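Local coordinates for putative dehydrogenase (Amycolatopsis orientalis, PDB 5A9S), which probably reduces cyclic imines to amines with NADPH, as an imine reductase of the 6-phosphogluconate dehydrogenase-like (HIBADH-related) group, at residues L64-L69 with V92-G97; S133-S138 with A152-P157; E222-D227 with S281-I286. One frame throughout, in Å; residues are numbered along the deposited sequence.

Contact 1. Residues L64-L69 with V92-G97. With NAP (NADP nicotinamide-adenine-dinucleotide phosphate), chain D.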
loop_
_atom_site.group_PDB
_atom_site.type_symbol
_atom_site.label_atom_id
_atom_site.label_comp_id
_atom_site.label_asym_id
_atom_site.label_seq_id
_atom_site.Cartn_x
_atom_site.Cartn_y
_atom_site.Cartn_z
ATOM N N LEU A 64 27.540 -6.332 -25.342
ATOM C CA LEU A 64 26.569 -5.870 -24.322
ATOM C C LEU A 64 27.264 -5.270 -23.099
ATOM O O LEU A 64 28.077 -5.959 -22.434
ATOM C CB LEU A 64 25.692 -7.000 -23.851
ATOM C CG LEU A 64 24.578 -6.610 -22.856
ATOM C CD1 LEU A 64 23.549 -5.727 -23.530
ATOM C CD2 LEU A 64 23.944 -7.841 -22.251
ATOM N N LEU A 65 26.887 -4.015 -22.792
ATOM C CA LEU A 65 27.450 -3.236 -21.685
ATOM C C LEU A 65 26.335 -2.873 -20.662
ATOM O O LEU A 65 25.407 -2.120 -20.954
ATOM C CB LEU A 65 28.105 -1.950 -22.186
ATOM C CG LEU A 65 28.957 -1.993 -23.481
ATOM C CD1 LEU A 65 29.318 -0.598 -23.941
ATOM C CD2 LEU A 65 30.214 -2.884 -23.345
ATOM N N VAL A 66 26.459 -3.419 -19.471
ATOM C CA VAL A 66 25.488 -3.218 -18.432
ATOM C C VAL A 66 26.083 -2.161 -17.547
ATOM O O VAL A 66 27.161 -2.369 -17.020
ATOM C CB VAL A 66 25.219 -4.517 -17.677
ATOM C CG1 VAL A 66 24.344 -4.248 -16.467
ATOM C CG2 VAL A 66 24.606 -5.518 -18.627
ATOM N N VAL A 67 25.396 -1.021 -17.404
ATOM C CA VAL A 67 25.881 0.140 -16.644
ATOM C C VAL A 67 25.038 0.352 -15.398
ATOM O O VAL A 67 23.825 0.462 -15.469
ATOM C CB VAL A 67 25.912 1.423 -17.495
ATOM C CG1 VAL A 67 26.525 2.566 -16.698
ATOM C CG2 VAL A 67 26.734 1.189 -18.758
ATOM N N CYS A 68 25.712 0.381 -14.250
ATOM C CA CYS A 68 25.085 0.562 -12.958
ATOM C C CYS A 68 25.944 1.497 -12.108
ATOM O O CYS A 68 26.654 1.089 -11.196
ATOM C CB CYS A 68 24.873 -0.765 -12.244
ATOM S SG CYS A 68 23.706 -0.509 -10.889
ATOM N N LEU A 69 25.898 2.771 -12.473
ATOM C CA LEU A 69 26.658 3.790 -11.775
ATOM C C LEU A 69 25.824 4.441 -10.714
ATOM O O LEU A 69 24.596 4.367 -10.745
ATOM C CB LEU A 69 27.174 4.788 -12.775
ATOM C CG LEU A 69 28.083 4.088 -13.799
ATOM C CD1 LEU A 69 28.456 5.038 -14.911
ATOM C CD2 LEU A 69 29.310 3.477 -13.140
ATOM N N VAL A 92 22.879 -1.033 -21.596
ATOM C CA VAL A 92 21.744 -1.230 -20.751
ATOM C C VAL A 92 22.014 -0.435 -19.524
ATOM O O VAL A 92 22.868 -0.818 -18.734
ATOM C CB VAL A 92 21.563 -2.730 -20.400
ATOM C CG1 VAL A 92 20.413 -2.942 -19.434
ATOM C CG2 VAL A 92 21.340 -3.507 -21.698
ATOM N N ASN A 93 21.361 0.734 -19.398
ATOM C CA ASN A 93 21.639 1.658 -18.307
ATOM C C ASN A 93 20.638 1.473 -17.189
ATOM O O ASN A 93 19.443 1.761 -17.332
ATOM C CB ASN A 93 21.616 3.073 -18.832
ATOM C CG ASN A 93 21.943 4.127 -17.795
ATOM O OD1 ASN A 93 22.349 3.852 -16.673
ATOM N ND2 ASN A 93 21.731 5.376 -18.184
ATOM N N LEU A 94 21.135 1.040 -16.054
ATOM C CA LEU A 94 20.288 0.630 -14.936
ATOM C C LEU A 94 20.275 1.635 -13.786
ATOM O O LEU A 94 19.807 1.311 -12.699
ATOM C CB LEU A 94 20.740 -0.738 -14.459
ATOM C CG LEU A 94 20.107 -2.054 -14.941
ATOM C CD1 LEU A 94 19.005 -2.009 -15.957
ATOM C CD2 LEU A 94 21.119 -3.063 -15.337
ATOM N N ASN A 95 20.779 2.817 -14.045
ATOM C CA ASN A 95 20.756 3.816 -13.044
ATOM C C ASN A 95 20.521 5.259 -13.390
ATOM O O ASN A 95 21.196 6.116 -12.860
ATOM C CB ASN A 95 21.825 3.658 -11.955
ATOM C CG ASN A 95 21.441 4.352 -10.634
ATOM O OD1 ASN A 95 20.295 4.444 -10.305
ATOM N ND2 ASN A 95 22.408 4.836 -9.903
ATOM N N SER A 96 19.571 5.547 -14.262
ATOM C CA SER A 96 19.106 6.948 -14.408
ATOM C C SER A 96 18.167 7.334 -13.248
ATOM O O SER A 96 17.390 6.505 -12.729
ATOM C CB SER A 96 18.360 7.210 -15.710
ATOM O OG SER A 96 18.869 6.519 -16.768
ATOM N N GLY A 97 18.261 8.619 -12.901
ATOM C CA GLY A 97 17.487 9.230 -11.862
ATOM C C GLY A 97 16.126 9.671 -12.376
ATOM O O GLY A 97 15.150 9.401 -11.665
HETATM P PA NAP D . 25.449 3.545 -5.698
HETATM O O1A NAP D . 26.116 4.365 -4.597
HETATM O O2A NAP D . 24.118 4.072 -6.216
HETATM O O5B NAP D . 26.530 3.490 -6.892
HETATM C C5B NAP D . 27.873 3.134 -6.605
HETATM C C4B NAP D . 28.573 2.846 -7.910
HETATM O O4B NAP D . 28.519 3.995 -8.771
HETATM C C3B NAP D . 30.038 2.562 -7.656
HETATM O O3B NAP D . 30.470 1.575 -8.578
HETATM C C2B NAP D . 30.684 3.888 -7.946
HETATM O O2B NAP D . 32.080 3.832 -8.257
HETATM C C1B NAP D . 29.853 4.368 -9.118
HETATM N N9A NAP D . 30.093 5.813 -9.312
HETATM C C8A NAP D . 29.709 6.829 -8.520
HETATM N N7A NAP D . 30.125 8.019 -9.006
HETATM C C5A NAP D . 30.806 7.747 -10.127
HETATM C C6A NAP D . 31.522 8.536 -11.147
HETATM N N6A NAP D . 31.573 9.879 -11.013
HETATM N N1A NAP D . 32.094 7.861 -12.175
HETATM C C2A NAP D . 32.041 6.523 -12.290
HETATM N N3A NAP D . 31.398 5.751 -11.398
HETATM C C4A NAP D . 30.780 6.292 -10.328
HETATM O O3 NAP D . 25.452 1.939 -5.309
HETATM P PN NAP D . 24.905 0.612 -6.112
HETATM O O1N NAP D . 24.237 -0.304 -5.118
HETATM O O2N NAP D . 25.865 0.023 -7.162
HETATM O O5D NAP D . 23.662 1.231 -6.916
HETATM C C5D NAP D . 23.594 1.459 -8.315
HETATM C C4D NAP D . 22.157 1.905 -8.596
HETATM O O4D NAP D . 21.172 0.858 -8.656
HETATM C C3D NAP D . 21.627 2.874 -7.508
HETATM O O3D NAP D . 21.972 4.251 -7.703
HETATM C C2D NAP D . 20.137 2.673 -7.441
HETATM O O2D NAP D . 19.427 3.791 -7.941
HETATM C C1D NAP D . 19.880 1.372 -8.224
HETATM N N1N NAP D . 19.111 0.481 -7.319
HETATM C C2N NAP D . 19.618 0.179 -6.083
HETATM C C3N NAP D . 18.924 -0.639 -5.174
HETATM C C7N NAP D . 19.523 -0.958 -3.835
HETATM O O7N NAP D . 18.741 -1.133 -2.893
HETATM N N7N NAP D . 20.861 -1.060 -3.699
HETATM C C4N NAP D . 17.667 -1.156 -5.533
HETATM C C5N NAP D . 17.154 -0.827 -6.784
HETATM C C6N NAP D . 17.887 0.002 -7.671
HETATM P P2B NAP D . 33.152 3.906 -7.057
HETATM O O1X NAP D . 34.459 4.114 -7.790
HETATM O O2X NAP D . 32.818 5.197 -6.349
HETATM O O3X NAP D . 32.900 2.587 -6.287
HETATM O O HOH W 1 23.827 3.839 -14.247
#
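The NADP(+) site of the Rossmann domain lies at the end of this strand pair, in which V66 pairs with V92 and V67 with N93 as parallel neighbours. V92 N gives to L65 O at 2.8 Å. V67 N gives to V92 O, and L94 N gives to V67 O. All three bonds are close to straight. On the face that carries V66 and V92, methyl groups do the touching. L64 has CG anti to the backbone N (chi1 -176°), on the side of the carbonyl carbon, and from there CD1 reaches V92 CG2 at 3.6 Å. V66 CG1 meets L94 CD2 at the same distance. L20 of helix 15-26 covers V66 and L94 there.

Strands 64-67 and 90-93 are adjacent in the parallel part of the nucleotide-binding sheet, and strand 8-11 flanks 64-67. As in other Rossmann folds, the cofactor lies across the C-terminal ends of these strands. On the other face, N93 OD1 accepts from N95 N, which closes an Asx turn. The donor stands above the amide plane. N93 OD1 also accepts from a water, which in turn accepts from L69 N; through this water the side chain is linked to the end of the neighbouring segment. N93 ND2 is held by Y116 OH. N95 OD1 accepts from O2D, a hydroxyl of the nicotinamide ribose, at 2.6 Å. C68 SG approaches the cofactor at C5D.

Contact 2. Residues S133-S138 with A152-P157; sequences SVFLYS and AGLGDP
Two backbone hydrogen bonds join S133-S138 to A152-P157. D156 N gives to S133 O at 2.8 Å, and F135 N gives to D156 O at 3.1 Å. V134 pairs with D156 and F135 with P157, in parallel. These strands are the two ends of a beta-alpha-beta unit whose helix is 141-152. S133 adds a side-chain bond. Its OG, anti to the backbone N (chi1 -179°), gives to a lone pair of L154 O in the carbonyl plane, at 2.8 Å.

Apolar contact rests on two rings. L154 CB lies over one face of F135, 4.0 Å from the ring centroid and offset toward the rim. L20 of helix 15-26 touches both F135 and L154. A serine in place of F135 would probably open a gap under L154 and leave L20 with less to pack on. Y137 CE2 meets P157 CB at 3.5 Å.

One water links the two segments: it lies 2.6 Å from Y137 OH and donates to G155 O. G155 CA lies close to S133 OG and F135 CD1. The chemistry is thus mixed: polar links fix the start of strand 156-159, while F135 and L154 pack toward helix 15-26 and Y137 and P157 toward helix 141-152.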
loop_
_atom_site.group_PDB
_atom_site.type_symbol
_atom_site.label_atom_id
_atom_site.label_comp_id
_atom_site.label_asym_id
_atom_site.label_seq_id
_atom_site.Cartn_x
_atom_site.Cartn_y
_atom_site.Cartn_z
ATOM N N SER A 133 12.891 -11.567 -8.640
ATOM C CA SER A 133 13.555 -10.406 -9.218
ATOM C C SER A 133 12.830 -9.910 -10.473
ATOM O O SER A 133 12.445 -10.692 -11.355
ATOM C CB SER A 133 15.016 -10.694 -9.520
ATOM O OG SER A 133 15.630 -9.547 -10.046
ATOM N N VAL A 134 12.597 -8.588 -10.526
ATOM C CA VAL A 134 11.935 -7.963 -11.650
ATOM C C VAL A 134 12.703 -6.687 -12.005
ATOM O O VAL A 134 13.082 -5.930 -11.121
ATOM C CB VAL A 134 10.453 -7.611 -11.349
ATOM C CG1 VAL A 134 9.833 -6.829 -12.499
ATOM C CG2 VAL A 134 9.617 -8.876 -11.103
ATOM N N PHE A 135 12.914 -6.507 -13.311
ATOM C CA PHE A 135 13.560 -5.344 -13.880
ATOM C C PHE A 135 12.584 -4.811 -14.943
ATOM O O PHE A 135 12.100 -5.570 -15.778
ATOM C CB PHE A 135 14.860 -5.717 -14.601
ATOM C CG PHE A 135 16.047 -5.937 -13.723
ATOM C CD1 PHE A 135 15.999 -6.715 -12.575
ATOM C CD2 PHE A 135 17.300 -5.456 -14.141
ATOM C CE1 PHE A 135 17.136 -6.967 -11.810
ATOM C CE2 PHE A 135 18.443 -5.740 -13.400
ATOM C CZ PHE A 135 18.349 -6.478 -12.218
ATOM N N LEU A 136 12.372 -3.516 -14.924
ATOM C CA LEU A 136 11.580 -2.809 -15.943
ATOM C C LEU A 136 12.517 -2.207 -16.995
ATOM O O LEU A 136 13.516 -1.623 -16.631
ATOM C CB LEU A 136 10.806 -1.676 -15.292
ATOM C CG LEU A 136 9.869 -2.039 -14.131
ATOM C CD1 LEU A 136 9.057 -0.861 -13.758
ATOM C CD2 LEU A 136 8.978 -3.221 -14.445
ATOM N N TYR A 137 12.188 -2.380 -18.277
ATOM C CA TYR A 137 12.976 -1.886 -19.369
ATOM C C TYR A 137 12.149 -1.013 -20.287
ATOM O O TYR A 137 10.947 -1.240 -20.508
ATOM C CB TYR A 137 13.559 -3.053 -20.216
ATOM C CG TYR A 137 14.556 -3.872 -19.469
ATOM C CD1 TYR A 137 15.865 -3.423 -19.326
ATOM C CD2 TYR A 137 14.183 -5.050 -18.818
ATOM C CE1 TYR A 137 16.780 -4.139 -18.586
ATOM C CE2 TYR A 137 15.101 -5.815 -18.125
ATOM C CZ TYR A 137 16.410 -5.355 -18.010
ATOM O OH TYR A 137 17.341 -6.032 -17.301
ATOM N N SER A 138 12.832 -0.035 -20.875
ATOM C CA SER A 138 12.330 0.745 -21.949
ATOM C C SER A 138 13.446 1.088 -22.939
ATOM O O SER A 138 14.606 1.291 -22.549
ATOM C CB SER A 138 11.609 2.013 -21.431
ATOM O OG SER A 138 12.382 2.898 -20.660
ATOM N N ALA A 152 17.045 -11.782 -18.730
ATOM C CA ALA A 152 16.216 -12.664 -17.871
ATOM C C ALA A 152 17.005 -13.313 -16.760
ATOM O O ALA A 152 16.446 -13.591 -15.710
ATOM C CB ALA A 152 15.487 -13.706 -18.695
ATOM N N GLY A 153 18.319 -13.490 -16.935
ATOM C CA GLY A 153 19.123 -13.977 -15.849
ATOM C C GLY A 153 19.170 -13.058 -14.627
ATOM O O GLY A 153 19.473 -13.511 -13.508
ATOM N N LEU A 154 18.920 -11.773 -14.839
ATOM C CA LEU A 154 18.918 -10.805 -13.761
ATOM C C LEU A 154 17.603 -10.687 -12.991
ATOM O O LEU A 154 17.601 -10.422 -11.792
ATOM C CB LEU A 154 19.268 -9.442 -14.287
ATOM C CG LEU A 154 20.684 -9.043 -14.610
ATOM C CD1 LEU A 154 21.768 -10.079 -14.348
ATOM C CD2 LEU A 154 20.767 -8.405 -15.986
ATOM N N GLY A 155 16.509 -10.901 -13.696
ATOM C CA GLY A 155 15.194 -10.665 -13.160
ATOM C C GLY A 155 14.270 -10.774 -14.327
ATOM O O GLY A 155 14.695 -10.641 -15.476
ATOM N N ASP A 156 13.026 -11.071 -14.025
ATOM C CA ASP A 156 12.010 -11.112 -15.033
ATOM C C ASP A 156 11.976 -9.751 -15.738
ATOM O O ASP A 156 11.788 -8.718 -15.087
ATOM C CB ASP A 156 10.662 -11.423 -14.372
ATOM C CG ASP A 156 9.528 -11.485 -15.375
ATOM O OD1 ASP A 156 9.762 -11.900 -16.532
ATOM O OD2 ASP A 156 8.405 -11.091 -15.000
ATOM N N PRO A 157 12.225 -9.732 -17.066
ATOM C CA PRO A 157 12.340 -8.466 -17.768
ATOM C C PRO A 157 11.008 -8.035 -18.342
ATOM O O PRO A 157 10.441 -8.741 -19.166
ATOM C CB PRO A 157 13.345 -8.773 -18.891
ATOM C CG PRO A 157 13.254 -10.239 -19.133
ATOM C CD PRO A 157 12.538 -10.868 -17.963
HETATM O O HOH W 2 16.410 -8.213 -16.300
#

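Contact 3. Residues E222-D227 with S281-I286. With CA (calcium ion), chain C.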
loop_
_atom_site.group_PDB
_atom_site.type_symbol
_atom_site.label_atom_id
_atom_site.label_comp_id
_atom_site.label_asym_id
_atom_site.label_seq_id
_atom_site.Cartn_x
_atom_site.Cartn_y
_atom_site.Cartn_z
ATOM N N GLU A 222 -11.820 2.435 -7.138
ATOM C CA GLU A 222 -11.817 3.876 -7.434
ATOM C C GLU A 222 -11.325 4.192 -8.864
ATOM O O GLU A 222 -11.655 5.229 -9.399
ATOM C CB GLU A 222 -10.976 4.630 -6.399
ATOM C CG GLU A 222 -11.630 4.775 -5.012
ATOM C CD GLU A 222 -12.824 5.719 -4.983
ATOM O OE1 GLU A 222 -12.885 6.747 -5.764
ATOM O OE2 GLU A 222 -13.739 5.400 -4.167
ATOM N N ALA A 223 -10.468 3.342 -9.447
ATOM C CA ALA A 223 -9.816 3.666 -10.738
ATOM C C ALA A 223 -10.920 3.715 -11.796
ATOM O O ALA A 223 -11.603 2.723 -11.985
ATOM C CB ALA A 223 -8.769 2.632 -11.102
ATOM N N PRO A 224 -11.125 4.875 -12.442
ATOM C CA PRO A 224 -12.259 4.972 -13.337
ATOM C C PRO A 224 -12.225 3.959 -14.498
ATOM O O PRO A 224 -13.256 3.623 -15.032
ATOM C CB PRO A 224 -12.232 6.434 -13.794
ATOM C CG PRO A 224 -10.855 6.921 -13.533
ATOM C CD PRO A 224 -10.367 6.147 -12.337
ATOM N N THR A 225 -11.070 3.438 -14.888
ATOM C CA THR A 225 -11.023 2.531 -16.041
ATOM C C THR A 225 -10.828 1.096 -15.681
ATOM O O THR A 225 -10.465 0.338 -16.531
ATOM C CB THR A 225 -9.927 2.949 -17.037
ATOM O OG1 THR A 225 -8.669 2.988 -16.364
ATOM C CG2 THR A 225 -10.260 4.310 -17.622
ATOM N N ILE A 226 -11.053 0.710 -14.417
ATOM C CA ILE A 226 -11.076 -0.714 -14.066
ATOM C C ILE A 226 -12.431 -1.105 -13.498
ATOM O O ILE A 226 -12.978 -0.398 -12.653
ATOM C CB ILE A 226 -9.992 -1.039 -13.061
ATOM C CG1 ILE A 226 -8.647 -0.850 -13.760
ATOM C CG2 ILE A 226 -10.167 -2.455 -12.538
ATOM C CD1 ILE A 226 -7.472 -1.073 -12.867
ATOM N N ASP A 227 -12.988 -2.187 -14.002
ATOM C CA ASP A 227 -14.189 -2.765 -13.434
ATOM C C ASP A 227 -14.071 -4.289 -13.497
ATOM O O ASP A 227 -13.580 -4.907 -12.552
ATOM C CB ASP A 227 -15.375 -2.326 -14.215
ATOM C CG ASP A 227 -16.587 -3.107 -13.837
ATOM O OD1 ASP A 227 -16.679 -4.268 -14.284
ATOM O OD2 ASP A 227 -17.416 -2.584 -13.067
ATOM N N SER A 281 -15.976 11.461 -6.229
ATOM C CA SER A 281 -15.294 10.253 -5.839
ATOM C C SER A 281 -13.910 10.577 -5.190
ATOM O O SER A 281 -13.358 11.651 -5.425
ATOM C CB SER A 281 -15.076 9.418 -7.079
ATOM O OG SER A 281 -14.656 8.140 -6.674
ATOM N N TYR A 282 -13.390 9.657 -4.379
ATOM C CA TYR A 282 -12.050 9.782 -3.747
ATOM C C TYR A 282 -10.999 10.029 -4.839
ATOM O O TYR A 282 -10.132 10.856 -4.679
ATOM C CB TYR A 282 -11.645 8.518 -2.926
ATOM C CG TYR A 282 -10.460 8.831 -1.981
ATOM C CD1 TYR A 282 -9.152 8.834 -2.432
ATOM C CD2 TYR A 282 -10.665 9.111 -0.647
ATOM C CE1 TYR A 282 -8.093 9.189 -1.612
ATOM C CE2 TYR A 282 -9.626 9.457 0.192
ATOM C CZ TYR A 282 -8.337 9.474 -0.291
ATOM O OH TYR A 282 -7.315 9.770 0.544
ATOM N N TYR A 283 -11.133 9.357 -5.968
ATOM C CA TYR A 283 -10.105 9.370 -7.028
ATOM C C TYR A 283 -9.865 10.755 -7.513
ATOM O O TYR A 283 -8.729 11.089 -7.886
ATOM C CB TYR A 283 -10.491 8.479 -8.209
ATOM C CG TYR A 283 -9.321 8.080 -9.084
ATOM C CD1 TYR A 283 -8.924 8.879 -10.166
ATOM C CD2 TYR A 283 -8.651 6.881 -8.860
ATOM C CE1 TYR A 283 -7.869 8.514 -10.977
ATOM C CE2 TYR A 283 -7.607 6.498 -9.681
ATOM C CZ TYR A 283 -7.229 7.329 -10.730
ATOM O OH TYR A 283 -6.181 6.967 -11.474
ATOM N N SER A 284 -10.892 11.605 -7.432
ATOM C CA SER A 284 -10.769 12.992 -7.871
ATOM C C SER A 284 -9.770 13.852 -7.088
ATOM O O SER A 284 -9.300 14.881 -7.591
ATOM C CB SER A 284 -12.147 13.657 -7.969
ATOM O OG SER A 284 -12.709 13.877 -6.697
ATOM N N VAL A 285 -9.366 13.422 -5.894
ATOM C CA VAL A 285 -8.191 14.007 -5.237
ATOM C C VAL A 285 -7.007 14.184 -6.244
ATOM O O VAL A 285 -6.264 15.192 -6.194
ATOM C CB VAL A 285 -7.740 13.138 -4.052
ATOM C CG1 VAL A 285 -6.349 13.499 -3.573
ATOM C CG2 VAL A 285 -8.710 13.240 -2.902
ATOM N N ILE A 286 -6.845 13.234 -7.157
ATOM C CA ILE A 286 -5.797 13.299 -8.181
ATOM C C ILE A 286 -5.735 14.600 -8.991
ATOM O O ILE A 286 -4.633 15.072 -9.347
ATOM C CB ILE A 286 -5.860 12.088 -9.136
ATOM C CG1 ILE A 286 -4.497 11.871 -9.799
ATOM C CG2 ILE A 286 -6.965 12.243 -10.232
ATOM C CD1 ILE A 286 -4.451 10.643 -10.699
HETATM CA CA CA C . -12.801 1.096 -10.857
HETATM O O HOH W 3 -15.104 7.548 -3.731
HETATM O O HOH W 4 -15.030 2.222 -11.457
#
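The carboxylate of E222 reaches across to the turn at S281-Y283, and the ring of Y283 packs back against P224. E222 bends at chi2, which carries OE1 over to the second segment. There OE1 accepts from Y283 N at 3.2 Å. That donor stands above the carboxylate plane, and the bond is bent, at 143°. OE1 also accepts from S281 OG, but the modelled 2.4 Å is shorter than expected and the exact length is doubtful. The carboxylate is turned 72° from the ring of Y282; Y282 CB comes near OE1. The other oxygen, OE2, takes a water at 2.6 Å, and this water accepts from Y282 N. OE2 also accepts from A235 N. Both oxygens of this buried group are therefore engaged.

E222 ends helix 199-222 in the C-terminal domain, and the chain then makes a type I beta turn from A223 to I226. The turn lies at a calcium site: A223 O and I226 O bind the calcium ion, each at 2.3 Å, with a water and the carbonyls of K220 and A221. The Y283 and P224 side chains cross at about a right angle. P224 CD sits over the centre of one ring face, 3.6 Å from the centroid. This is a CH-pi contact. Y283 has CG anti to the backbone N (chi1 -160°), which directs the ring beneath the proline. Ring atom CE2 lies 3.7 Å from A223 CA.

From the N terminus, contact 1 comes first and joins strands 64-67 and 90-93, closing a loop of 22 residues. Contact 2 follows with a loop of 13 residues, mostly helix 141-152, and joins strands 134-139 and 156-159. Both belong to the same sheet, and they touch: Y137 packs on V92 and L94, and F135 on L94. The chain then continues through the long helix 166-193 to the C-terminal domain. There contact 3 closes a loop of 53 residues that includes helices 238-255 and 260-277. The three loops run in series; none nests or crosses. Contact 3 lies about 35 Å from contact 1, centre to centre.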